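Local coordinates for protein fructose-bisphosphate aldolase (Slackia heliotrinireducens, PDB 4MOZ) that belongs to the DeoC/LacD family of aldolases and folds as a TIM barrel, a closed ring of eight parallel strands, at residues V138-E150 against L171-V184. Numbering follows the deposited sequence.
Sequences VVGLGYTLYLGSE and LIVVLWIYPRGKAV
Trp-176 leans toward strand 138-145 on the sheet face it shares with Thr-144, its indole reaching back to Gly-142. Its CB lies 3.4 Å from Thr-144 OG1. CG is 3.9 Å from the same Thr-144 OG1; with CG anti to the carbonyl carbon (chi1 -78°), the ring swings back along the strand. CE3 then passes Tyr-143 N and O, and CZ3 comes within 3.6 Å of Gly-142 CA, which meets the ring edge near its plane. Lys-102 gives Thr-144 OG1 its hydrogen bond and makes a cation-pi contact with the indole.

The backbones form a parallel ladder, strands 138-145 and 172-177 of one beta-alpha-beta unit, linked through helix 152-168. Val-174 N to Leu-141 O (2.9 Å, 172°) is nearly straight. Leu-145, Leu-175 and Ile-177 pack on the other face, where helix 191-204 meets Ile-177.

Past the strands, Arg-180 N still reaches Leu-147 O (3.0 Å), and one water bridges Gly-148 O and Ala-183 N. Glu-150 OE2 makes a long salt bridge with Lys-182 NZ (3.5 Å) and a hydrogen bond with Gln-114 of the second subunit. Regular backbone bonds thus hold two strands of a buried barrel wall in register, with Lys-102 the charge on the Trp-176 face and the Glu-150/Lys-182 pair beyond the strand ends, near the second subunit.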
loop_
_atom_site.group_PDB
_atom_site.type_symbol
_atom_site.label_atom_id
_atom_site.label_comp_id
_atom_site.label_asym_id
_atom_site.label_seq_id
_atom_site.Cartn_x
_atom_site.Cartn_y
_atom_site.Cartn_z
ATOM N N VAL C 138 11.069 -0.474 -28.526
ATOM C CA VAL C 138 11.126 -1.261 -27.301
ATOM C C VAL C 138 10.722 -2.688 -27.633
ATOM O O VAL C 138 9.612 -2.934 -28.105
ATOM C CB VAL C 138 10.200 -0.693 -26.199
ATOM C CG1 VAL C 138 10.239 -1.570 -24.947
ATOM C CG2 VAL C 138 10.584 0.744 -25.860
ATOM N N VAL C 139 11.634 -3.622 -27.397
ATOM C CA VAL C 139 11.373 -5.025 -27.703
ATOM C C VAL C 139 11.055 -5.832 -26.442
ATOM O O VAL C 139 10.461 -6.903 -26.516
ATOM C CB VAL C 139 12.526 -5.670 -28.512
ATOM C CG1 VAL C 139 12.733 -4.921 -29.825
ATOM C CG2 VAL C 139 13.818 -5.707 -27.710
ATOM N N GLY C 140 11.444 -5.310 -25.283
ATOM C CA GLY C 140 11.210 -6.025 -24.047
ATOM C C GLY C 140 11.474 -5.249 -22.779
ATOM O O GLY C 140 11.793 -4.048 -22.807
ATOM N N LEU C 141 11.339 -5.957 -21.661
ATOM C CA LEU C 141 11.496 -5.379 -20.343
ATOM C C LEU C 141 12.482 -6.193 -19.532
ATOM O O LEU C 141 12.658 -7.399 -19.770
ATOM C CB LEU C 141 10.153 -5.341 -19.608
ATOM C CG LEU C 141 8.923 -4.716 -20.277
ATOM C CD1 LEU C 141 7.756 -4.756 -19.306
ATOM C CD2 LEU C 141 9.170 -3.288 -20.746
ATOM N N GLY C 142 13.120 -5.525 -18.574
ATOM C CA GLY C 142 14.021 -6.170 -17.633
ATOM C C GLY C 142 13.646 -5.856 -16.193
ATOM O O GLY C 142 13.104 -4.789 -15.906
ATOM N N TYR C 143 13.938 -6.790 -15.291
ATOM C CA TYR C 143 13.652 -6.626 -13.869
ATOM C C TYR C 143 14.631 -7.454 -13.048
ATOM O O TYR C 143 14.933 -8.594 -13.413
ATOM C CB TYR C 143 12.205 -7.042 -13.560
ATOM C CG TYR C 143 11.748 -6.694 -12.162
ATOM C CD1 TYR C 143 11.924 -7.597 -11.109
ATOM C CD2 TYR C 143 11.141 -5.464 -11.885
ATOM C CE1 TYR C 143 11.515 -7.288 -9.824
ATOM C CE2 TYR C 143 10.724 -5.151 -10.598
ATOM C CZ TYR C 143 10.919 -6.069 -9.573
ATOM O OH TYR C 143 10.528 -5.781 -8.286
ATOM N N THR C 144 15.122 -6.880 -11.950
ATOM C CA THR C 144 16.032 -7.576 -11.032
ATOM C C THR C 144 15.322 -8.077 -9.773
ATOM O O THR C 144 14.552 -7.341 -9.157
ATOM C CB THR C 144 17.189 -6.655 -10.596
ATOM O OG1 THR C 144 17.924 -6.249 -11.750
ATOM C CG2 THR C 144 18.134 -7.377 -9.633
ATOM N N LEU C 145 15.595 -9.323 -9.389
ATOM C CA LEU C 145 15.094 -9.877 -8.126
ATOM C C LEU C 145 16.253 -10.347 -7.266
ATOM O O LEU C 145 17.124 -11.071 -7.750
ATOM C CB LEU C 145 14.161 -11.068 -8.358
ATOM C CG LEU C 145 12.843 -10.887 -9.101
ATOM C CD1 LEU C 145 13.021 -11.191 -10.584
ATOM C CD2 LEU C 145 11.796 -11.804 -8.485
ATOM N N TYR C 146 16.261 -9.932 -6.000
ATOM C CA TYR C 146 17.208 -10.464 -5.025
ATOM C C TYR C 146 16.498 -11.501 -4.168
ATOM O O TYR C 146 15.878 -11.170 -3.161
ATOM C CB TYR C 146 17.827 -9.352 -4.159
ATOM C CG TYR C 146 18.338 -8.182 -4.970
ATOM C CD1 TYR C 146 19.554 -8.254 -5.660
ATOM C CD2 TYR C 146 17.597 -7.009 -5.070
ATOM C CE1 TYR C 146 20.011 -7.183 -6.418
ATOM C CE2 TYR C 146 18.044 -5.937 -5.824
ATOM C CZ TYR C 146 19.246 -6.026 -6.495
ATOM O OH TYR C 146 19.676 -4.952 -7.244
ATOM N N LEU C 147 16.564 -12.758 -4.592
ATOM C CA LEU C 147 16.007 -13.851 -3.803
ATOM C C LEU C 147 16.770 -13.951 -2.496
ATOM O O LEU C 147 17.968 -13.674 -2.455
ATOM C CB LEU C 147 16.081 -15.178 -4.564
ATOM C CG LEU C 147 15.412 -15.233 -5.946
ATOM C CD1 LEU C 147 15.586 -16.618 -6.563
ATOM C CD2 LEU C 147 13.938 -14.846 -5.900
ATOM N N GLY C 148 16.068 -14.314 -1.428
ATOM C CA GLY C 148 16.691 -14.457 -0.117
ATOM C C GLY C 148 16.894 -13.154 0.634
ATOM O O GLY C 148 17.345 -13.165 1.778
ATOM N N SER C 149 16.586 -12.028 -0.010
ATOM C CA SER C 149 16.518 -10.741 0.674
ATOM C C SER C 149 15.249 -10.718 1.515
ATOM O O SER C 149 14.260 -11.359 1.160
ATOM C CB SER C 149 16.478 -9.591 -0.337
ATOM O OG SER C 149 16.179 -8.353 0.296
ATOM N N GLU C 150 15.263 -9.972 2.615
ATOM C CA GLU C 150 14.045 -9.785 3.408
ATOM C C GLU C 150 12.948 -9.053 2.631
ATOM O O GLU C 150 11.790 -9.063 3.037
ATOM C CB GLU C 150 14.351 -9.085 4.734
ATOM C CG GLU C 150 15.068 -10.005 5.711
ATOM C CD GLU C 150 15.267 -9.404 7.085
ATOM O OE1 GLU C 150 14.800 -8.269 7.328
ATOM O OE2 GLU C 150 15.897 -10.082 7.923
ATOM N N LEU C 171 5.779 -8.242 -25.478
ATOM C CA LEU C 171 7.148 -7.864 -25.141
ATOM C C LEU C 171 7.862 -9.048 -24.516
ATOM O O LEU C 171 7.251 -9.832 -23.789
ATOM C CB LEU C 171 7.155 -6.692 -24.157
ATOM C CG LEU C 171 6.610 -5.349 -24.644
ATOM C CD1 LEU C 171 6.339 -4.436 -23.458
ATOM C CD2 LEU C 171 7.562 -4.687 -25.634
ATOM N N ILE C 172 9.155 -9.185 -24.796
ATOM C CA ILE C 172 9.943 -10.221 -24.139
ATOM C C ILE C 172 10.333 -9.757 -22.732
ATOM O O ILE C 172 10.267 -8.564 -22.426
ATOM C CB ILE C 172 11.181 -10.660 -24.962
ATOM C CG1 ILE C 172 12.255 -9.572 -24.974
ATOM C CG2 ILE C 172 10.778 -11.069 -26.381
ATOM C CD1 ILE C 172 13.659 -10.109 -25.156
ATOM N N VAL C 173 10.710 -10.703 -21.873
ATOM C CA VAL C 173 11.094 -10.370 -20.507
ATOM C C VAL C 173 12.396 -11.045 -20.098
ATOM O O VAL C 173 12.526 -12.268 -20.174
ATOM C CB VAL C 173 9.997 -10.743 -19.488
ATOM C CG1 VAL C 173 10.407 -10.316 -18.083
ATOM C CG2 VAL C 173 8.669 -10.100 -19.866
ATOM N N VAL C 174 13.350 -10.230 -19.661
ATOM C CA VAL C 174 14.603 -10.712 -19.096
ATOM C C VAL C 174 14.602 -10.405 -17.597
ATOM O O VAL C 174 14.431 -9.253 -17.193
ATOM C CB VAL C 174 15.836 -10.042 -19.751
ATOM C CG1 VAL C 174 17.130 -10.613 -19.181
ATOM C CG2 VAL C 174 15.803 -10.194 -21.271
ATOM N N LEU C 175 14.784 -11.436 -16.778
ATOM C CA LEU C 175 14.920 -11.240 -15.346
ATOM C C LEU C 175 16.368 -11.417 -14.916
ATOM O O LEU C 175 16.996 -12.423 -15.238
ATOM C CB LEU C 175 14.017 -12.206 -14.575
ATOM C CG LEU C 175 12.501 -12.080 -14.765
ATOM C CD1 LEU C 175 11.785 -13.158 -13.964
ATOM C CD2 LEU C 175 11.996 -10.696 -14.373
ATOM N N TRP C 176 16.902 -10.421 -14.218
ATOM C CA TRP C 176 18.166 -10.572 -13.515
ATOM C C TRP C 176 17.836 -11.176 -12.194
ATOM O O TRP C 176 17.020 -10.637 -11.455
ATOM C CB TRP C 176 18.806 -9.220 -13.265
ATOM C CG TRP C 176 19.503 -8.594 -14.441
ATOM C CD1 TRP C 176 20.867 -8.369 -14.589
ATOM C CD2 TRP C 176 18.887 -8.047 -15.661
ATOM N NE1 TRP C 176 21.133 -7.757 -15.786
ATOM C CE2 TRP C 176 19.991 -7.531 -16.477
ATOM C CE3 TRP C 176 17.586 -7.942 -16.140
ATOM C CZ2 TRP C 176 19.777 -6.937 -17.717
ATOM C CZ3 TRP C 176 17.380 -7.351 -17.393
ATOM C CH2 TRP C 176 18.452 -6.855 -18.162
ATOM N N ILE C 177 18.440 -12.306 -11.867
ATOM C CA ILE C 177 18.167 -12.909 -10.573
ATOM C C ILE C 177 19.455 -13.152 -9.800
ATOM O O ILE C 177 20.214 -14.072 -10.107
ATOM C CB ILE C 177 17.296 -14.180 -10.676
ATOM C CG1 ILE C 177 15.987 -13.868 -11.421
ATOM C CG2 ILE C 177 17.004 -14.717 -9.284
ATOM C CD1 ILE C 177 14.915 -14.941 -11.333
ATOM N N TYR C 178 19.690 -12.293 -8.811
ATOM C CA TYR C 178 20.879 -12.349 -7.979
ATOM C C TYR C 178 20.485 -12.581 -6.530
ATOM O O TYR C 178 20.185 -11.627 -5.814
ATOM C CB TYR C 178 21.655 -11.038 -8.066
ATOM C CG TYR C 178 22.140 -10.655 -9.442
ATOM C CD1 TYR C 178 22.844 -11.559 -10.241
ATOM C CD2 TYR C 178 21.933 -9.368 -9.930
ATOM C CE1 TYR C 178 23.303 -11.196 -11.494
ATOM C CE2 TYR C 178 22.391 -8.998 -11.180
ATOM C CZ TYR C 178 23.075 -9.912 -11.953
ATOM O OH TYR C 178 23.530 -9.533 -13.191
ATOM N N PRO C 179 20.464 -13.850 -6.088
ATOM C CA PRO C 179 20.188 -14.085 -4.676
ATOM C C PRO C 179 21.170 -13.308 -3.803
ATOM O O PRO C 179 22.382 -13.512 -3.876
ATOM C CB PRO C 179 20.367 -15.596 -4.534
ATOM C CG PRO C 179 19.981 -16.124 -5.877
ATOM C CD PRO C 179 20.513 -15.109 -6.855
ATOM N N ARG C 180 20.634 -12.387 -3.015
ATOM C CA ARG C 180 21.453 -11.491 -2.218
ATOM C C ARG C 180 20.749 -11.147 -0.920
ATOM O O ARG C 180 19.544 -10.887 -0.895
ATOM C CB ARG C 180 21.776 -10.212 -2.994
ATOM C CG ARG C 180 22.831 -9.336 -2.328
ATOM C CD ARG C 180 23.279 -8.202 -3.241
ATOM N NE ARG C 180 23.873 -8.710 -4.477
ATOM C CZ ARG C 180 23.972 -8.022 -5.612
ATOM N NH1 ARG C 180 23.519 -6.774 -5.689
ATOM N NH2 ARG C 180 24.527 -8.590 -6.677
ATOM N N GLY C 181 21.520 -11.137 0.157
ATOM C CA GLY C 181 20.992 -10.813 1.464
ATOM C C GLY C 181 21.738 -11.524 2.569
ATOM O O GLY C 181 22.521 -12.442 2.323
ATOM N N LYS C 182 21.501 -11.039 3.783
ATOM C CA LYS C 182 21.851 -11.670 5.048
ATOM C C LYS C 182 21.773 -13.206 4.984
ATOM O O LYS C 182 22.709 -13.900 5.385
ATOM C CB LYS C 182 20.811 -11.160 6.040
ATOM C CG LYS C 182 21.158 -11.058 7.500
ATOM C CD LYS C 182 19.840 -10.745 8.183
ATOM C CE LYS C 182 20.013 -9.988 9.474
ATOM N NZ LYS C 182 18.744 -9.290 9.808
ATOM N N ALA C 183 20.656 -13.717 4.463
ATOM C CA ALA C 183 20.394 -15.158 4.378
ATOM C C ALA C 183 21.268 -15.872 3.355
ATOM O O ALA C 183 21.460 -17.085 3.440
ATOM C CB ALA C 183 18.926 -15.413 4.062
ATOM N N VAL C 184 21.785 -15.121 2.387
ATOM C CA VAL C 184 22.535 -15.707 1.284
ATOM C C VAL C 184 24.035 -15.705 1.578
ATOM O O VAL C 184 24.646 -16.768 1.665
ATOM C CB VAL C 184 22.223 -15.001 -0.057
ATOM C CG1 VAL C 184 22.912 -15.712 -1.210
ATOM C CG2 VAL C 184 20.722 -14.948 -0.297
HETATM O O HOH W 1 18.480 -12.225 4.026
#